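Local coordinates for protein SusD homolog (PDB 4F53) that probably binds mucin O-glycans at the cell surface, as a SusD-like, TPR-related outer-membrane lipoprotein thought to hand glycans on for uptake, at residues S72-T77 with G312-W317; T268-A273 with G408-N413; T447-R450 with Y454-L457. One frame throughout, in Å; residues are numbered along the deposited sequence.

Contact 1 of 3, residues S72-T77 with G312-W317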
ATOM      1  N   SER A  72      -2.055  -2.741  24.245  1.00 46.86           N
ATOM      2  CA  SER A  72      -0.875  -2.309  25.009  1.00 47.51           C
ATOM      3  C   SER A  72      -0.085  -1.255  24.200  1.00 51.40           C
ATOM      4  O   SER A  72       0.513  -0.333  24.763  1.00 52.72           O
ATOM      5  CB  SER A  72       0.009  -3.507  25.342  1.00 51.60           C
ATOM      6  OG  SER A  72       0.533  -4.099  24.160  1.00 59.67           O
ATOM      7  N   GLY A  73      -0.116  -1.401  22.882  1.00 44.13           N
ATOM      8  CA  GLY A  73       0.540  -0.508  21.941  1.00 42.11           C
ATOM      9  C   GLY A  73       0.069  -0.792  20.541  1.00 43.93           C
ATOM     10  O   GLY A  73      -0.758  -1.691  20.335  1.00 43.92           O
ATOM     11  N   ARG A  74       0.563  -0.013  19.570  1.00 37.45           N
ATOM     12  CA  ARG A  74       0.163  -0.154  18.166  1.00 34.88           C
ATOM     13  C   ARG A  74       1.357   0.013  17.232  1.00 36.78           C
ATOM     14  O   ARG A  74       2.397   0.518  17.647  1.00 36.55           O
ATOM     15  CB  ARG A  74      -0.921   0.898  17.803  1.00 31.29           C
ATOM     16  CG  ARG A  74      -2.161   0.936  18.711  1.00 36.56           C
ATOM     17  CD  ARG A  74      -3.334   1.703  18.095  1.00 36.49           C
ATOM     18  NE  ARG A  74      -2.949   2.995  17.517  1.00 34.32           N
ATOM     19  CZ  ARG A  74      -2.731   4.108  18.211  1.00 46.03           C
ATOM     20  NH1 ARG A  74      -2.842   4.108  19.533  1.00 31.63           N
ATOM     21  NH2 ARG A  74      -2.400   5.230  17.590  1.00 36.41           N
ATOM     22  N   TYR A  75       1.204  -0.379  15.965  1.00 33.52           N
ATOM     23  CA  TYR A  75       2.232  -0.155  14.954  1.00 32.81           C
ATOM     24  C   TYR A  75       2.499   1.358  14.803  1.00 38.38           C
ATOM     25  O   TYR A  75       3.651   1.771  14.757  1.00 39.07           O
ATOM     26  CB  TYR A  75       1.827  -0.745  13.589  1.00 31.77           C
ATOM     27  CG  TYR A  75       1.434  -2.209  13.580  1.00 33.17           C
ATOM     28  CD1 TYR A  75       2.402  -3.212  13.624  1.00 35.24           C
ATOM     29  CD2 TYR A  75       0.111  -2.592  13.373  1.00 33.32           C
ATOM     30  CE1 TYR A  75       2.050  -4.565  13.542  1.00 36.49           C
ATOM     31  CE2 TYR A  75      -0.250  -3.939  13.258  1.00 33.08           C
ATOM     32  CZ  TYR A  75       0.722  -4.922  13.346  1.00 39.39           C
ATOM     33  OH  TYR A  75       0.343  -6.244  13.251  1.00 34.53           O
ATOM     34  N   ALA A  76       1.416   2.171  14.768  1.00 36.45           N
ATOM     35  CA  ALA A  76       1.443   3.620  14.590  1.00 36.43           C
ATOM     36  C   ALA A  76       2.341   4.321  15.598  1.00 42.43           C
ATOM     37  O   ALA A  76       3.053   5.245  15.214  1.00 41.43           O
ATOM     38  CB  ALA A  76       0.030   4.189  14.674  1.00 36.63           C
ATOM     39  N   THR A  77       2.316   3.889  16.875  1.00 39.83           N
ATOM     40  CA  THR A  77       3.126   4.519  17.923  1.00 39.67           C
ATOM     41  C   THR A  77       4.459   3.745  18.130  1.00 41.29           C
ATOM     42  O   THR A  77       5.212   4.054  19.037  1.00 41.58           O
ATOM     43  CB  THR A  77       2.287   4.698  19.212  1.00 43.12           C
ATOM     44  OG1 THR A  77       1.698   3.448  19.582  1.00 40.95           O
ATOM     45  CG2 THR A  77       1.203   5.742  19.041  1.00 35.90           C
ATOM     46  N   GLY A 312      -4.859   5.378  25.095  1.00 45.45           N
ATOM     47  CA  GLY A 312      -5.242   5.939  26.384  1.00 45.38           C
ATOM     48  C   GLY A 312      -5.166   7.452  26.443  1.00 49.84           C
ATOM     49  O   GLY A 312      -5.483   8.033  27.478  1.00 52.05           O
ATOM     50  N   GLN A 313      -4.750   8.115  25.346  1.00 45.88           N
ATOM     51  CA  GLN A 313      -4.570   9.574  25.315  1.00 45.26           C
ATOM     52  C   GLN A 313      -5.386  10.246  24.217  1.00 46.36           C
ATOM     53  O   GLN A 313      -4.961  11.248  23.644  1.00 45.13           O
ATOM     54  CB  GLN A 313      -3.082   9.921  25.165  1.00 45.89           C
ATOM     55  CG  GLN A 313      -2.293   9.532  26.408  1.00 53.49           C
ATOM     56  CD  GLN A 313      -0.830   9.851  26.343  1.00 61.99           C
ATOM     57  OE1 GLN A 313      -0.267  10.191  25.299  1.00 53.93           O
ATOM     58  NE2 GLN A 313      -0.169   9.729  27.476  1.00 54.51           N
ATOM     59  N   TYR A 314      -6.579   9.704  23.952  1.00 41.60           N
ATOM     60  CA  TYR A 314      -7.504  10.245  22.955  1.00 39.32           C
ATOM     61  C   TYR A 314      -8.503  11.165  23.583  1.00 43.98           C
ATOM     62  O   TYR A 314      -8.979  10.888  24.694  1.00 41.94           O
ATOM     63  CB  TYR A 314      -8.290   9.112  22.291  1.00 38.41           C
ATOM     64  CG  TYR A 314      -7.515   8.307  21.282  1.00 38.26           C
ATOM     65  CD1 TYR A 314      -6.774   7.188  21.672  1.00 40.98           C
ATOM     66  CD2 TYR A 314      -7.562   8.620  19.931  1.00 36.67           C
ATOM     67  CE1 TYR A 314      -6.055   6.440  20.739  1.00 40.17           C
ATOM     68  CE2 TYR A 314      -6.853   7.879  18.992  1.00 36.50           C
ATOM     69  CZ  TYR A 314      -6.107   6.788  19.402  1.00 40.39           C
ATOM     70  OH  TYR A 314      -5.442   6.047  18.481  1.00 38.31           O
ATOM     71  N   ASN A 315      -8.902  12.215  22.846  1.00 41.99           N
ATOM     72  CA  ASN A 315     -10.025  13.045  23.278  1.00 42.69           C
ATOM     73  C   ASN A 315     -11.272  12.155  23.117  1.00 45.97           C
ATOM     74  O   ASN A 315     -11.322  11.392  22.143  1.00 45.61           O
ATOM     75  CB  ASN A 315     -10.099  14.311  22.427  1.00 42.66           C
ATOM     76  CG  ASN A 315      -9.184  15.417  22.881  1.00 55.03           C
ATOM     77  OD1 ASN A 315      -8.963  15.638  24.078  1.00 48.57           O
ATOM     78  ND2 ASN A 315      -8.686  16.180  21.929  1.00 43.35           N
ATOM     79  N   SER A 316     -12.214  12.169  24.074  1.00 43.76           N
ATOM     80  CA  SER A 316     -13.397  11.276  24.035  1.00 43.51           C
ATOM     81  C   SER A 316     -14.300  11.448  22.791  1.00 46.60           C
ATOM     82  O   SER A 316     -15.108  10.554  22.530  1.00 46.96           O
ATOM     83  CB  SER A 316     -14.248  11.421  25.294  1.00 44.28           C
ATOM     84  OG  SER A 316     -14.834  12.708  25.369  1.00 50.97           O
ATOM     85  N   TRP A 317     -14.178  12.561  22.044  1.00 41.73           N
ATOM     86  CA  TRP A 317     -15.014  12.791  20.857  1.00 40.84           C
ATOM     87  C   TRP A 317     -14.297  12.472  19.546  1.00 41.87           C
ATOM     88  O   TRP A 317     -14.849  12.749  18.481  1.00 41.20           O
ATOM     89  CB  TRP A 317     -15.550  14.239  20.821  1.00 40.38           C
ATOM     90  CG  TRP A 317     -16.406  14.624  21.997  1.00 42.26           C
ATOM     91  CD1 TRP A 317     -16.940  13.794  22.939  1.00 45.33           C
ATOM     92  CD2 TRP A 317     -16.827  15.947  22.344  1.00 43.52           C
ATOM     93  NE1 TRP A 317     -17.611  14.519  23.882  1.00 46.31           N
ATOM     94  CE2 TRP A 317     -17.578  15.847  23.533  1.00 48.96           C
ATOM     95  CE3 TRP A 317     -16.656  17.210  21.754  1.00 45.39           C
ATOM     96  CZ2 TRP A 317     -18.155  16.967  24.154  1.00 50.49           C
ATOM     97  CZ3 TRP A 317     -17.208  18.321  22.378  1.00 48.94           C
ATOM     98  CH2 TRP A 317     -17.946  18.197  23.565  1.00 51.07           C
TER
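Arg74 and Tyr314 meet side chain to side chain where two irregular loops of the SusD-like, TPR-related fold come together, one running from strand 62-64 to helix 82-106 and the other leading toward strand 332-335. The two side chains approach from opposite directions, and the phenol oxygen comes down on one face of the guanidinium. Tyr314 OH stands 3.1 Å above that plane, displaced toward its rim, and lies 3.3 Å from Arg74 CZ. Guanidinium and ring planes are 50° apart, so this is not a stack; Arg74 NH1 sits near the plane of the ring at its edge, 4.1 Å from Tyr314 CE1. Although Tyr314 OH is also 3.3 Å from Arg74 NH2, the angle is too poor for a hydrogen bond, because the N-H bonds lie in the guanidinium plane and the oxygen lies above it. They are used by other partners: Asp64 forms a salt bridge with NE, the carbonyl of Ile309 takes NH2, and the side chain of Gln311 takes NH1. These bonds fix the orientation of the guanidinium plane, and the phenol oxygen rests on the resulting platform. The guanidinium is set under the phenol oxygen by a bend at chi3 (-47°), beyond an extended chi2 (-164°), with Arg74 NH1 3.4 Å from Tyr314 OH, again at a poor angle.

Contact 2 of 3, residues T268-A273 with G408-N413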
ATOM      1  N   THR A 268      -7.000  14.730   4.902  1.00 31.34           N
ATOM      2  CA  THR A 268      -7.920  15.856   4.804  1.00 30.95           C
ATOM      3  C   THR A 268      -7.135  17.190   4.638  1.00 36.18           C
ATOM      4  O   THR A 268      -7.640  18.087   3.972  1.00 35.93           O
ATOM      5  CB  THR A 268      -8.953  15.887   5.955  1.00 36.22           C
ATOM      6  OG1 THR A 268      -8.284  15.997   7.205  1.00 37.05           O
ATOM      7  CG2 THR A 268      -9.883  14.644   5.950  1.00 31.82           C
ATOM      8  N   CYS A 269      -5.901  17.305   5.162  1.00 34.38           N
ATOM      9  CA  CYS A 269      -5.088  18.518   4.980  1.00 35.81           C
ATOM     10  C   CYS A 269      -4.792  18.781   3.488  1.00 36.20           C
ATOM     11  O   CYS A 269      -4.996  19.895   3.018  1.00 35.35           O
ATOM     12  CB  CYS A 269      -3.800  18.440   5.788  1.00 37.67           C
ATOM     13  SG  CYS A 269      -4.019  18.839   7.533  1.00 44.21           S
ATOM     14  N   TYR A 270      -4.331  17.753   2.759  1.00 29.97           N
ATOM     15  CA  TYR A 270      -4.036  17.875   1.331  1.00 29.06           C
ATOM     16  C   TYR A 270      -5.298  18.076   0.508  1.00 30.51           C
ATOM     17  O   TYR A 270      -5.338  18.946  -0.345  1.00 30.15           O
ATOM     18  CB  TYR A 270      -3.310  16.617   0.804  1.00 28.92           C
ATOM     19  CG  TYR A 270      -1.828  16.581   1.120  1.00 31.22           C
ATOM     20  CD1 TYR A 270      -0.910  17.253   0.322  1.00 32.51           C
ATOM     21  CD2 TYR A 270      -1.339  15.827   2.187  1.00 31.78           C
ATOM     22  CE1 TYR A 270       0.456  17.214   0.597  1.00 31.03           C
ATOM     23  CE2 TYR A 270       0.029  15.772   2.467  1.00 31.95           C
ATOM     24  CZ  TYR A 270       0.920  16.474   1.670  1.00 33.23           C
ATOM     25  OH  TYR A 270       2.260  16.413   1.893  1.00 28.21           O
HETATM   26  N   MSE A 271      -6.337  17.269   0.786  1.00 26.12           N
HETATM   27  CA  MSE A 271      -7.555  17.255  -0.017  1.00 25.17           C
HETATM   28  C   MSE A 271      -8.416  18.472   0.215  1.00 29.55           C
HETATM   29  O   MSE A 271      -9.014  18.937  -0.749  1.00 29.56           O
HETATM   30  CB  MSE A 271      -8.296  15.941   0.154  1.00 25.38           C
HETATM   31  CG  MSE A 271      -7.475  14.789  -0.420  1.00 28.96           C
HETATM   32 SE   MSE A 271      -8.345  13.095  -0.215  0.75 33.56          SE
HETATM   33  CE  MSE A 271      -9.622  13.296  -1.589  1.00 29.44           C
ATOM     34  N   ASN A 272      -8.384  19.065   1.418  1.00 28.09           N
ATOM     35  CA  ASN A 272      -9.071  20.345   1.690  1.00 29.07           C
ATOM     36  C   ASN A 272      -8.341  21.479   0.977  1.00 35.14           C
ATOM     37  O   ASN A 272      -8.987  22.267   0.315  1.00 35.64           O
ATOM     38  CB  ASN A 272      -9.182  20.642   3.204  1.00 26.41           C
ATOM     39  CG  ASN A 272     -10.275  19.845   3.865  1.00 37.46           C
ATOM     40  OD1 ASN A 272     -11.192  19.365   3.221  1.00 39.44           O
ATOM     41  ND2 ASN A 272     -10.239  19.719   5.161  1.00 29.58           N
ATOM     42  N   ALA A 273      -6.980  21.516   1.039  1.00 33.88           N
ATOM     43  CA  ALA A 273      -6.176  22.557   0.378  1.00 33.45           C
ATOM     44  C   ALA A 273      -6.424  22.576  -1.127  1.00 36.11           C
ATOM     45  O   ALA A 273      -6.421  23.644  -1.735  1.00 35.22           O
ATOM     46  CB  ALA A 273      -4.708  22.328   0.646  1.00 33.70           C
ATOM     47  N   GLY A 408      -0.955  20.236  14.344  1.00 38.69           N
ATOM     48  CA  GLY A 408       0.391  20.139  13.805  1.00 37.28           C
ATOM     49  C   GLY A 408       0.440  20.749  12.426  1.00 42.08           C
ATOM     50  O   GLY A 408      -0.522  21.397  12.006  1.00 41.19           O
ATOM     51  N   ALA A 409       1.558  20.573  11.712  1.00 39.78           N
ATOM     52  CA  ALA A 409       1.657  21.148  10.380  1.00 39.33           C
ATOM     53  C   ALA A 409       2.482  20.300   9.462  1.00 42.73           C
ATOM     54  O   ALA A 409       3.505  19.760   9.883  1.00 43.46           O
ATOM     55  CB  ALA A 409       2.246  22.544  10.449  1.00 41.01           C
ATOM     56  N   ILE A 410       2.010  20.151   8.211  1.00 38.36           N
ATOM     57  CA  ILE A 410       2.734  19.473   7.138  1.00 37.21           C
ATOM     58  C   ILE A 410       3.601  20.551   6.483  1.00 44.18           C
ATOM     59  O   ILE A 410       3.084  21.593   6.070  1.00 45.81           O
ATOM     60  CB  ILE A 410       1.820  18.730   6.122  1.00 37.75           C
ATOM     61  CG1 ILE A 410       1.050  17.570   6.806  1.00 37.20           C
ATOM     62  CG2 ILE A 410       2.665  18.209   4.944  1.00 35.33           C
ATOM     63  CD1 ILE A 410      -0.178  17.130   6.118  1.00 37.76           C
ATOM     64  N   ASN A 411       4.899  20.339   6.423  1.00 41.70           N
ATOM     65  CA  ASN A 411       5.750  21.361   5.823  1.00 43.29           C
ATOM     66  C   ASN A 411       6.006  21.037   4.348  1.00 46.01           C
ATOM     67  O   ASN A 411       6.921  20.269   4.019  1.00 47.55           O
ATOM     68  CB  ASN A 411       7.041  21.522   6.631  1.00 51.01           C
ATOM     69  CG  ASN A 411       6.757  21.908   8.084  1.00 94.90           C
ATOM     70  OD1 ASN A 411       6.066  22.906   8.392  1.00 87.33           O
ATOM     71  ND2 ASN A 411       7.229  21.081   9.013  1.00 91.72           N
ATOM     72  N   THR A 412       5.154  21.585   3.464  1.00 40.40           N
ATOM     73  CA  THR A 412       5.263  21.364   2.011  1.00 39.32           C
ATOM     74  C   THR A 412       4.616  22.513   1.260  1.00 44.11           C
ATOM     75  O   THR A 412       3.635  23.073   1.739  1.00 45.80           O
ATOM     76  CB  THR A 412       4.621  19.997   1.571  1.00 36.29           C
ATOM     77  OG1 THR A 412       4.809  19.868   0.176  1.00 34.40           O
ATOM     78  CG2 THR A 412       3.095  19.927   1.801  1.00 32.42           C
ATOM     79  N   ASN A 413       5.089  22.786   0.049  1.00 39.79           N
ATOM     80  CA  ASN A 413       4.505  23.817  -0.818  1.00 40.35           C
ATOM     81  C   ASN A 413       3.905  23.188  -2.078  1.00 40.28           C
ATOM     82  O   ASN A 413       3.517  23.916  -3.000  1.00 39.98           O
ATOM     83  CB  ASN A 413       5.545  24.880  -1.201  1.00 49.21           C
ATOM     84  CG  ASN A 413       5.436  26.146  -0.392  1.00 93.76           C
ATOM     85  OD1 ASN A 413       4.375  26.787  -0.325  1.00 89.37           O
ATOM     86  ND2 ASN A 413       6.539  26.537   0.235  1.00 93.44           N
TER
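The ring of Tyr270, on helix 265-273, is the flat group here, and the methyls of Ile410 and Thr412 reach it obliquely, neither squarely over a face nor at the edge. Both come from the same side of the ring plane: Ile410 CD1 lies 3.9 Å from Tyr270 CE2, and Thr412 CG2 lies 4.0 Å from Tyr270 CE1. Pro455, which also touches the tyrosine, is on the opposite side. At the far end, the phenol oxygen is met from one side by two methyls: Tyr270 OH is 3.6 Å from Ile410 CG2 and 3.6 Å from Thr412 CG2. Trp435 of helix 423-438 adds a second ring, its plane at about 65° to that of Tyr270. The isoleucine crosses the tyrosine at about a right angle and uses both branches. CG2, anti to the backbone N, goes to the hydroxyl, whereas CG1 (chi1 -64°) carries CD1 back toward the helix, where it also touches Cys269 CB at 3.9 Å. Thr412 comes from the opposite direction to Tyr270. Its OG1 stands anti to the backbone N (chi1 -178°), which turns the methyl to the ring and the hydroxyl to Glu428 and the backbone N of Val414. The contact thus joins helix 265-273 to the loop that precedes helix 423-438 by apolar touches alone. Tyr270 OH gets its polar partner from a third part of the chain, the carbonyl oxygen of Lys456. Methyls on one side and Pro455 on the other flank the hydroxyl, which probably shields this bond from water.

Contact 3 of 3, residues T447-R450 with Y454-L457. With GOL (glycerol), chain F.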
ATOM      1  N   THR A 447       5.255   2.033   0.999  1.00 27.84           N
ATOM      2  CA  THR A 447       6.462   1.689   0.241  1.00 28.21           C
ATOM      3  C   THR A 447       6.935   2.922  -0.582  1.00 30.79           C
ATOM      4  O   THR A 447       8.125   3.219  -0.626  1.00 31.27           O
ATOM      5  CB  THR A 447       6.174   0.462  -0.642  1.00 32.50           C
ATOM      6  OG1 THR A 447       5.843  -0.648   0.204  1.00 32.58           O
ATOM      7  CG2 THR A 447       7.324   0.101  -1.519  1.00 26.23           C
ATOM      8  N   GLU A 448       6.002   3.643  -1.190  1.00 25.80           N
ATOM      9  CA  GLU A 448       6.336   4.791  -2.040  1.00 25.19           C
ATOM     10  C   GLU A 448       6.794   5.999  -1.220  1.00 28.06           C
ATOM     11  O   GLU A 448       7.645   6.754  -1.679  1.00 27.10           O
ATOM     12  CB  GLU A 448       5.154   5.121  -2.988  1.00 25.18           C
ATOM     13  CG  GLU A 448       5.064   4.041  -4.077  1.00 33.92           C
ATOM     14  CD  GLU A 448       6.303   3.921  -4.959  1.00 43.24           C
ATOM     15  OE1 GLU A 448       6.397   4.720  -5.913  1.00 40.41           O
ATOM     16  OE2 GLU A 448       7.206   3.099  -4.665  1.00 38.14           O
ATOM     17  N   TYR A 449       6.265   6.140   0.009  1.00 26.07           N
ATOM     18  CA  TYR A 449       6.664   7.193   0.936  1.00 25.54           C
ATOM     19  C   TYR A 449       8.140   6.978   1.347  1.00 28.23           C
ATOM     20  O   TYR A 449       8.957   7.918   1.341  1.00 27.09           O
ATOM     21  CB  TYR A 449       5.735   7.219   2.159  1.00 25.95           C
ATOM     22  CG  TYR A 449       6.252   8.144   3.226  1.00 28.91           C
ATOM     23  CD1 TYR A 449       6.146   9.524   3.084  1.00 31.30           C
ATOM     24  CD2 TYR A 449       6.970   7.649   4.318  1.00 29.70           C
ATOM     25  CE1 TYR A 449       6.693  10.390   4.024  1.00 34.03           C
ATOM     26  CE2 TYR A 449       7.510   8.509   5.276  1.00 30.81           C
ATOM     27  CZ  TYR A 449       7.362   9.880   5.126  1.00 38.87           C
ATOM     28  OH  TYR A 449       7.895  10.758   6.036  1.00 43.29           O
ATOM     29  N   ARG A 450       8.471   5.728   1.686  1.00 22.74           N
ATOM     30  CA  ARG A 450       9.828   5.370   2.059  1.00 22.87           C
ATOM     31  C   ARG A 450      10.790   5.572   0.889  1.00 29.45           C
ATOM     32  O   ARG A 450      11.834   6.165   1.072  1.00 30.40           O
ATOM     33  CB  ARG A 450       9.891   3.931   2.549  1.00 20.15           C
ATOM     34  CG  ARG A 450       9.186   3.712   3.885  1.00 23.67           C
ATOM     35  CD  ARG A 450       9.278   2.232   4.262  1.00 26.18           C
ATOM     36  NE  ARG A 450       8.273   1.416   3.557  1.00 28.18           N
ATOM     37  CZ  ARG A 450       8.292   0.084   3.507  1.00 38.57           C
ATOM     38  NH1 ARG A 450       9.276  -0.596   4.084  1.00 24.42           N
ATOM     39  NH2 ARG A 450       7.343  -0.574   2.866  1.00 28.26           N
ATOM     40  N   TYR A 454       7.877  11.164  -0.345  1.00 25.06           N
ATOM     41  CA  TYR A 454       6.624  11.892  -0.574  1.00 23.67           C
ATOM     42  C   TYR A 454       5.393  11.014  -0.403  1.00 29.06           C
ATOM     43  O   TYR A 454       5.467   9.799  -0.595  1.00 30.22           O
ATOM     44  CB  TYR A 454       6.621  12.543  -1.969  1.00 24.45           C
ATOM     45  CG  TYR A 454       7.850  13.375  -2.241  1.00 27.26           C
ATOM     46  CD1 TYR A 454       8.208  14.434  -1.393  1.00 29.87           C
ATOM     47  CD2 TYR A 454       8.702  13.067  -3.299  1.00 26.83           C
ATOM     48  CE1 TYR A 454       9.358  15.189  -1.624  1.00 28.67           C
ATOM     49  CE2 TYR A 454       9.863  13.806  -3.529  1.00 27.60           C
ATOM     50  CZ  TYR A 454      10.179  14.871  -2.694  1.00 34.41           C
ATOM     51  OH  TYR A 454      11.303  15.615  -2.941  1.00 36.51           O
ATOM     52  N   PRO A 455       4.231  11.607  -0.045  1.00 26.96           N
ATOM     53  CA  PRO A 455       4.024  13.031   0.319  1.00 26.61           C
ATOM     54  C   PRO A 455       4.643  13.339   1.678  1.00 30.22           C
ATOM     55  O   PRO A 455       4.910  12.420   2.471  1.00 27.96           O
ATOM     56  CB  PRO A 455       2.483  13.147   0.372  1.00 27.62           C
ATOM     57  CG  PRO A 455       2.077  11.800   0.899  1.00 31.89           C
ATOM     58  CD  PRO A 455       3.000  10.811   0.192  1.00 26.81           C
ATOM     59  N   LYS A 456       4.842  14.617   1.970  1.00 31.03           N
ATOM     60  CA  LYS A 456       5.298  15.001   3.313  1.00 33.08           C
ATOM     61  C   LYS A 456       4.151  14.685   4.295  1.00 37.33           C
ATOM     62  O   LYS A 456       2.997  14.980   4.000  1.00 37.05           O
ATOM     63  CB  LYS A 456       5.715  16.491   3.384  1.00 34.82           C
ATOM     64  CG  LYS A 456       6.816  16.905   2.410  1.00 34.22           C
ATOM     65  CD  LYS A 456       8.111  16.084   2.501  1.00 47.65           C
ATOM     66  CE  LYS A 456       8.901  16.237   3.789  1.00 65.40           C
ATOM     67  NZ  LYS A 456       9.477  17.600   3.945  1.00 86.78           N
ATOM     68  N   LEU A 457       4.449  13.974   5.369  1.00 33.50           N
ATOM     69  CA  LEU A 457       3.468  13.597   6.380  1.00 33.24           C
ATOM     70  C   LEU A 457       3.829  14.208   7.728  1.00 38.43           C
ATOM     71  O   LEU A 457       4.988  14.579   7.964  1.00 38.66           O
ATOM     72  CB  LEU A 457       3.399  12.051   6.532  1.00 32.81           C
ATOM     73  CG  LEU A 457       2.948  11.210   5.325  1.00 33.51           C
ATOM     74  CD1 LEU A 457       3.170   9.736   5.610  1.00 31.43           C
ATOM     75  CD2 LEU A 457       1.490  11.508   4.966  1.00 31.75           C
TER
HETATM   76  C1  GOL F 604       7.179  11.471   9.587  1.00 58.29           C
HETATM   77  O1  GOL F 604       6.843  12.815   9.215  1.00 57.79           O
HETATM   78  C2  GOL F 604       6.247  10.429   9.010  1.00 56.32           C
HETATM   79  O2  GOL F 604       7.012   9.383   8.405  1.00 53.45           O
HETATM   80  C3  GOL F 604       5.340   9.830  10.062  1.00 54.63           C
HETATM   81  O3  GOL F 604       4.320   9.047   9.447  1.00 51.79           O
HETATM   82  O   HOH W   1       7.340  13.501   5.729  1.00 32.46           O
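Just after helix 442-452 the chain doubles back, so that Tyr449 and Tyr454 lie 4.9 Å apart at CA and Tyr454 O points at Tyr449 CA in a CA-H...O contact of 3.3 Å; the peptide between Tyr454 and Pro455 is cis. The ring of Tyr449 carries the side-chain part. With CG anti to the backbone N (chi1 171°), it swings off the helix toward the returning loop, where Leu457 CD1 sits over one face. That methyl is 4.0 Å from the ring centroid and 16° off the normal, a CH-pi contact. The edge meets carbonyl oxygens instead: Pro455 O lies in the ring plane, 3.1 Å from Tyr449 CE1, a position in which the slightly positive ring hydrogens would probably be attracted to it. The phenol oxygen is engaged twice. A water 2.8 Å from Tyr449 OH accepts the backbone N-H of Leu457, and glycerol O2 is hydrogen-bonded to Tyr449 OH at 2.9 Å. Glycerol O1 also gives a weak bond to Leu457 O, so water and glycerol both bridge the tyrosine to the backbone of one residue. The glycerol, probably from the crystallisation liquor, is held by Arg307 as well. Tyr454 packs on helix 423-438 and bonds Glu424 through its hydroxyl, Pro455 touches Trp435 of that helix and Tyr270 of helix 265-273, and Leu457 touches Asp266 of the latter.

Overall arrangement
From the N terminus, the chain leaves strand 62-64 through 72-77, then passes the helices from 82-106 to 288-291 before contact 1 closes a long loop at 312-317. Contact 2 opens inside that span, at 268-273, and closes beyond it at 408-413, so the two cross. Contact 3 follows both in series, a short return from helix 442-452 into the loop at 454-457. Contacts 2 and 3 touch, with centres 14 Å apart, and join helix 265-273, the loop before helix 423-438 and the turn after helix 442-452. Contact 1 stands apart, its centre 22 Å from that of contact 2 and 23 Å from that of contact 3, joining two peripheral loops.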